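Local coordinates for fibronectin type III domain-containing protein (Simiduia agarivorans, PDB 6P2K) that probably hydrolyses beta-1,4-linked glucans such as xyloglucan, as a glycoside hydrolase of family 74, and binds zinc ions, at residues L81-N86 / S90-P95; T97-I102 / G685-F690. One frame throughout, in Å; residues are numbered along the deposited sequence.

Contact 1: L81-N86 / S90-P95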
loop_
_atom_site.group_PDB
_atom_site.type_symbol
_atom_site.label_atom_id
_atom_site.label_comp_id
_atom_site.label_asym_id
_atom_site.label_seq_id
_atom_site.Cartn_x
_atom_site.Cartn_y
_atom_site.Cartn_z
ATOM N N LEU B 81 6.164 -63.632 10.225
ATOM C CA LEU B 81 7.548 -63.259 10.471
ATOM C C LEU B 81 8.383 -63.402 9.203
ATOM O O LEU B 81 8.194 -64.334 8.417
ATOM C CB LEU B 81 8.125 -64.137 11.584
ATOM C CG LEU B 81 9.353 -63.685 12.373
ATOM C CD1 LEU B 81 9.035 -62.465 13.218
ATOM C CD2 LEU B 81 9.833 -64.829 13.245
ATOM N N HIS B 82 9.302 -62.461 9.004
ATOM C CA HIS B 82 10.328 -62.554 7.978
ATOM C C HIS B 82 11.693 -62.635 8.649
ATOM O O HIS B 82 11.881 -62.165 9.774
ATOM C CB HIS B 82 10.299 -61.349 7.023
ATOM C CG HIS B 82 9.045 -61.241 6.213
ATOM N ND1 HIS B 82 7.803 -61.061 6.782
ATOM C CD2 HIS B 82 8.844 -61.271 4.874
ATOM C CE1 HIS B 82 6.890 -60.992 5.830
ATOM N NE2 HIS B 82 7.496 -61.115 4.662
ATOM N N ILE B 83 12.655 -63.229 7.948
ATOM C CA ILE B 83 14.014 -63.350 8.463
ATOM C C ILE B 83 14.991 -62.876 7.396
ATOM O O ILE B 83 14.881 -63.255 6.224
ATOM C CB ILE B 83 14.336 -64.790 8.915
ATOM C CG1 ILE B 83 15.724 -64.850 9.560
ATOM C CG2 ILE B 83 14.208 -65.785 7.762
ATOM C CD1 ILE B 83 16.106 -66.229 10.067
ATOM N N SER B 84 15.922 -62.017 7.799
ATOM C CA SER B 84 17.037 -61.594 6.967
ATOM C C SER B 84 18.336 -62.075 7.592
ATOM O O SER B 84 18.507 -62.017 8.816
ATOM C CB SER B 84 17.072 -60.073 6.813
ATOM O OG SER B 84 18.200 -59.674 6.050
ATOM N N THR B 85 19.247 -62.559 6.751
ATOM C CA THR B 85 20.581 -62.929 7.192
ATOM C C THR B 85 21.657 -62.016 6.621
ATOM O O THR B 85 22.838 -62.205 6.934
ATOM C CB THR B 85 20.887 -64.384 6.820
ATOM O OG1 THR B 85 20.787 -64.544 5.397
ATOM C CG2 THR B 85 19.906 -65.322 7.498
ATOM N N ASN B 86 21.284 -61.022 5.812
ATOM C CA ASN B 86 22.236 -60.086 5.227
ATOM C C ASN B 86 21.990 -58.661 5.712
ATOM O O ASN B 86 22.176 -57.701 4.963
ATOM C CB ASN B 86 22.199 -60.151 3.699
ATOM C CG ASN B 86 20.801 -59.964 3.133
ATOM O OD1 ASN B 86 19.898 -59.477 3.813
ATOM N ND2 ASN B 86 20.621 -60.351 1.876
ATOM N N SER B 90 17.753 -58.466 2.111
ATOM C CA SER B 90 16.688 -59.298 1.565
ATOM C C SER B 90 16.026 -60.056 2.706
ATOM O O SER B 90 16.615 -60.252 3.770
ATOM C CB SER B 90 17.211 -60.278 0.502
ATOM O OG SER B 90 18.033 -61.278 1.081
ATOM N N TYR B 91 14.787 -60.484 2.471
ATOM C CA TYR B 91 14.006 -61.192 3.474
ATOM C C TYR B 91 13.431 -62.474 2.894
ATOM O O TYR B 91 13.189 -62.584 1.689
ATOM C CB TYR B 91 12.855 -60.334 4.010
ATOM C CG TYR B 91 13.276 -59.050 4.683
ATOM C CD1 TYR B 91 13.695 -59.041 6.008
ATOM C CD2 TYR B 91 13.234 -57.839 4.001
ATOM C CE1 TYR B 91 14.070 -57.868 6.629
ATOM C CE2 TYR B 91 13.606 -56.660 4.615
ATOM C CZ TYR B 91 14.023 -56.681 5.927
ATOM O OH TYR B 91 14.394 -55.509 6.542
ATOM N N ALA B 92 13.210 -63.442 3.777
ATOM C CA ALA B 92 12.472 -64.655 3.469
ATOM C C ALA B 92 11.387 -64.830 4.519
ATOM O O ALA B 92 11.608 -64.552 5.703
ATOM C CB ALA B 92 13.387 -65.885 3.438
ATOM N N LEU B 93 10.216 -65.287 4.089
ATOM C CA LEU B 93 9.104 -65.442 5.012
ATOM C C LEU B 93 9.221 -66.760 5.766
ATOM O O LEU B 93 9.473 -67.809 5.165
ATOM C CB LEU B 93 7.783 -65.360 4.258
ATOM C CG LEU B 93 6.536 -65.684 5.068
ATOM C CD1 LEU B 93 6.107 -64.484 5.907
ATOM C CD2 LEU B 93 5.477 -66.038 4.068
ATOM N N VAL B 94 9.049 -66.696 7.084
ATOM C CA VAL B 94 9.142 -67.875 7.941
ATOM C C VAL B 94 7.904 -68.734 7.712
ATOM O O VAL B 94 6.776 -68.260 7.914
ATOM C CB VAL B 94 9.293 -67.477 9.417
ATOM C CG1 VAL B 94 9.340 -68.718 10.303
ATOM C CG2 VAL B 94 10.544 -66.633 9.610
ATOM N N PRO B 95 8.059 -69.995 7.297
ATOM C CA PRO B 95 6.881 -70.776 6.887
ATOM C C PRO B 95 5.929 -71.100 8.025
ATOM O O PRO B 95 4.716 -71.182 7.794
ATOM C CB PRO B 95 7.493 -72.053 6.289
ATOM C CG PRO B 95 8.937 -71.722 6.045
ATOM C CD PRO B 95 9.309 -70.746 7.112
HETATM O O HOH W 1 18.855 -62.373 3.633
#

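Contact 2: T97-I102 / G685-F690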
loop_
_atom_site.group_PDB
_atom_site.type_symbol
_atom_site.label_atom_id
_atom_site.label_comp_id
_atom_site.label_asym_id
_atom_site.label_seq_id
_atom_site.Cartn_x
_atom_site.Cartn_y
_atom_site.Cartn_z
ATOM N N THR B 97 5.046 -69.249 10.455
ATOM C CA THR B 97 4.265 -68.075 10.811
ATOM C C THR B 97 3.490 -67.499 9.632
ATOM O O THR B 97 2.985 -66.376 9.727
ATOM C CB THR B 97 5.174 -66.999 11.410
ATOM O OG1 THR B 97 6.046 -66.478 10.396
ATOM C CG2 THR B 97 6.010 -67.579 12.541
ATOM N N GLU B 98 3.393 -68.235 8.525
ATOM C CA GLU B 98 2.634 -67.763 7.374
ATOM C C GLU B 98 1.189 -67.498 7.771
ATOM O O GLU B 98 0.566 -68.314 8.455
ATOM C CB GLU B 98 2.689 -68.788 6.240
ATOM C CG GLU B 98 4.053 -68.886 5.578
ATOM C CD GLU B 98 3.985 -69.335 4.130
ATOM O OE1 GLU B 98 4.847 -70.133 3.699
ATOM O OE2 GLU B 98 3.064 -68.881 3.421
ATOM N N ASN B 99 0.661 -66.350 7.345
ATOM C CA ASN B 99 -0.704 -65.927 7.653
ATOM C C ASN B 99 -0.914 -65.697 9.148
ATOM O O ASN B 99 -2.043 -65.788 9.639
ATOM C CB ASN B 99 -1.730 -66.938 7.116
ATOM C CG ASN B 99 -3.049 -66.293 6.730
ATOM O OD1 ASN B 99 -3.304 -65.134 7.051
ATOM N ND2 ASN B 99 -3.896 -67.048 6.039
ATOM N N LYS B 100 0.155 -65.386 9.885
ATOM C CA LYS B 100 0.104 -65.190 11.333
ATOM C C LYS B 100 0.703 -63.830 11.673
ATOM O O LYS B 100 1.925 -63.673 11.664
ATOM C CB LYS B 100 0.861 -66.299 12.065
ATOM C CG LYS B 100 0.268 -67.690 11.924
ATOM C CD LYS B 100 -1.157 -67.739 12.439
ATOM C CE LYS B 100 -1.193 -67.555 13.948
ATOM N NZ LYS B 100 -2.430 -68.120 14.557
ATOM N N SER B 101 -0.144 -62.856 11.994
ATOM C CA SER B 101 0.342 -61.517 12.319
ATOM C C SER B 101 1.162 -61.534 13.604
ATOM O O SER B 101 0.685 -61.990 14.649
ATOM C CB SER B 101 -0.832 -60.549 12.459
ATOM O OG SER B 101 -0.377 -59.216 12.582
ATOM N N ILE B 102 2.387 -61.016 13.531
ATOM C CA ILE B 102 3.330 -61.030 14.644
ATOM C C ILE B 102 3.767 -59.605 14.943
ATOM O O ILE B 102 4.137 -58.858 14.028
ATOM C CB ILE B 102 4.543 -61.925 14.337
ATOM C CG1 ILE B 102 4.087 -63.366 14.169
ATOM C CG2 ILE B 102 5.590 -61.844 15.433
ATOM C CD1 ILE B 102 5.115 -64.211 13.534
ATOM N N GLY B 685 -0.234 -64.587 -4.088
ATOM C CA GLY B 685 -0.638 -64.320 -5.459
ATOM C C GLY B 685 -2.003 -64.884 -5.802
ATOM O O GLY B 685 -2.695 -64.358 -6.680
ATOM N N ASN B 686 -2.414 -65.951 -5.114
ATOM C CA ASN B 686 -3.734 -66.531 -5.329
ATOM C C ASN B 686 -4.858 -65.611 -4.872
ATOM O O ASN B 686 -6.011 -65.825 -5.263
ATOM C CB ASN B 686 -3.831 -67.868 -4.601
ATOM C CG ASN B 686 -3.313 -67.787 -3.186
ATOM O OD1 ASN B 686 -2.111 -67.909 -2.947
ATOM N ND2 ASN B 686 -4.213 -67.566 -2.237
ATOM N N ARG B 687 -4.556 -64.601 -4.054
ATOM C CA ARG B 687 -5.555 -63.623 -3.641
ATOM C C ARG B 687 -5.547 -62.357 -4.484
ATOM O O ARG B 687 -6.509 -61.584 -4.416
ATOM C CB ARG B 687 -5.347 -63.215 -2.177
ATOM C CG ARG B 687 -4.766 -64.279 -1.272
ATOM C CD ARG B 687 -5.015 -63.895 0.174
ATOM N NE ARG B 687 -4.457 -64.855 1.118
ATOM C CZ ARG B 687 -5.057 -65.219 2.246
ATOM N NH1 ARG B 687 -6.240 -64.706 2.565
ATOM N NH2 ARG B 687 -4.481 -66.100 3.052
ATOM N N PHE B 688 -4.494 -62.125 -5.264
ATOM C CA PHE B 688 -4.339 -60.853 -5.954
ATOM C C PHE B 688 -5.422 -60.670 -7.008
ATOM O O PHE B 688 -5.647 -61.548 -7.844
ATOM C CB PHE B 688 -2.962 -60.758 -6.606
ATOM C CG PHE B 688 -2.738 -59.470 -7.351
ATOM C CD1 PHE B 688 -2.451 -58.301 -6.666
ATOM C CD2 PHE B 688 -2.825 -59.426 -8.733
ATOM C CE1 PHE B 688 -2.248 -57.112 -7.348
ATOM C CE2 PHE B 688 -2.626 -58.243 -9.418
ATOM C CZ PHE B 688 -2.336 -57.085 -8.725
ATOM N N LYS B 689 -6.084 -59.518 -6.967
ATOM C CA LYS B 689 -7.051 -59.119 -7.978
ATOM C C LYS B 689 -6.454 -58.000 -8.819
ATOM O O LYS B 689 -5.822 -57.081 -8.288
ATOM C CB LYS B 689 -8.365 -58.667 -7.336
ATOM C CG LYS B 689 -8.937 -59.680 -6.347
ATOM C CD LYS B 689 -10.257 -59.210 -5.755
ATOM C CE LYS B 689 -10.072 -57.982 -4.875
ATOM N NZ LYS B 689 -9.338 -58.304 -3.619
ATOM N N PHE B 690 -6.641 -58.087 -10.136
ATOM C CA PHE B 690 -6.077 -57.103 -11.058
ATOM C C PHE B 690 -6.999 -55.890 -11.106
ATOM O O PHE B 690 -7.776 -55.686 -12.043
ATOM C CB PHE B 690 -5.867 -57.713 -12.437
ATOM C CG PHE B 690 -4.594 -58.497 -12.561
ATOM C CD1 PHE B 690 -4.546 -59.827 -12.181
ATOM C CD2 PHE B 690 -3.442 -57.899 -13.044
ATOM C CE1 PHE B 690 -3.374 -60.555 -12.289
ATOM C CE2 PHE B 690 -2.265 -58.620 -13.154
ATOM C CZ PHE B 690 -2.231 -59.948 -12.774
#

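Contact 1: L81-N86 / S90-P95
H82 and L93 face each other as an antiparallel, non-hydrogen-bonded pair. H82 CB sits near A92 O and 4.1 Å from Y91 CB. CG is anti to the carbonyl carbon (chi1 -64°), and the imidazole then comes under the L93 side chain. L93 CD1 lies over one ring face, 3.9 Å from the ring centre, in a CH-pi contact shifted toward the rim. CE1 is 3.6 Å from L93 CD1, CD2 lies near L93 CA, and ND1 bonds weakly to G80 O. At the tip, NE2 is hydrogen-bonded to the backbone N of V56.

The next pair, I83 and A92, is hydrogen-bonded in both directions. I83 N to A92 O measures 2.8 Å, with the donor in the carbonyl plane. V94 N adds a nearly straight bond to L81 O (169° at the hydrogen). The two strands form the last hairpin of a four-stranded antiparallel sheet, one blade of a beta-propeller, and 92-93 is its edge strand. I83 and A92 point to the face opposite H82 and L93. Beside them, V94 CG2 packs 4.0 Å from L81 CB.

Toward the turn, S84 CB rests 3.6 Å from Y91 CD1. The Y91 hydroxyl bonds to T52 OG1. N86 grips S90 twice. Its OD1 accepts S90 N and its ND2 donates to S90 OG, both at 2.9 Å, the latter 26° out of the amide plane. With an alanine in place of N86 both bonds go, and S90 N and OG would probably be left without these partners and the turn freer to move. A water also bridges T85 N and S90 O.

Contact 2: T97-I102 / G685-F690
N99 is the third residue of a type II beta turn from T97 to K100, while R687 ends a short run of helical phi/psi at 685-687, and the CA atoms of the two lie 12.5 Å apart. N99 has a positive phi (64°), as the third position of this turn requires. A weak bond from K100 N to T97 O closes the turn. On the other side, F688 N bonds to G685 O at 3.2 Å.

The two side chains bridge the gap between the backbones. The R687 chain is extended from CG to NE (chi3 -179°), which carries the guanidinium across to N99. As modelled, N99 ND2 lies 3.2 Å from R687 NH2, at the guanidinium edge and near its plane. The amide stands almost perpendicular to the guanidinium, with the planes 89° apart. The N99 amide is probably turned over in the model. With the amide turned back, its oxygen would face R687 NH2, and the contact may then be a hydrogen bond.

In family 74 enzymes two seven-bladed beta-propellers stand side by side, and the order of the sheets here is consistent with that. Segment 97-102 runs between the sheet that ends in strand 92-93 and the one that starts at 102-108. Segment 685-690 is a loop before strand 697-699. The contact probably joins the two propellers, through one residue from each segment.

Each residue is also tied to its surroundings. R687 NH1 makes a weak hydrogen bond to F131 O, which also lies close to the N99 amide. The R687 side chain touches Y712. The N99 backbone is hydrogen-bonded to Y79.

Contact 1 is a partly buried hairpin inside one blade; contact 2 is a surface contact, probably between the two propellers. Contact 1 buries 528 Å² between close neighbours in sequence, through backbone bonds and apolar packing. Contact 2 buries 55 Å², joins segments 583 residues apart, and rests on one polar pair of undecided geometry. Their centres lie 15 Å apart, and they touch. T97 OG1 probably hydrogen-bonds to L81 N at 2.9 Å, and it also pairs with V94 O. L93 CD2 packs on E98 CG, 3.5 Å away. The turn that carries N99 is thus seated against the base of the 81-86/90-95 hairpin.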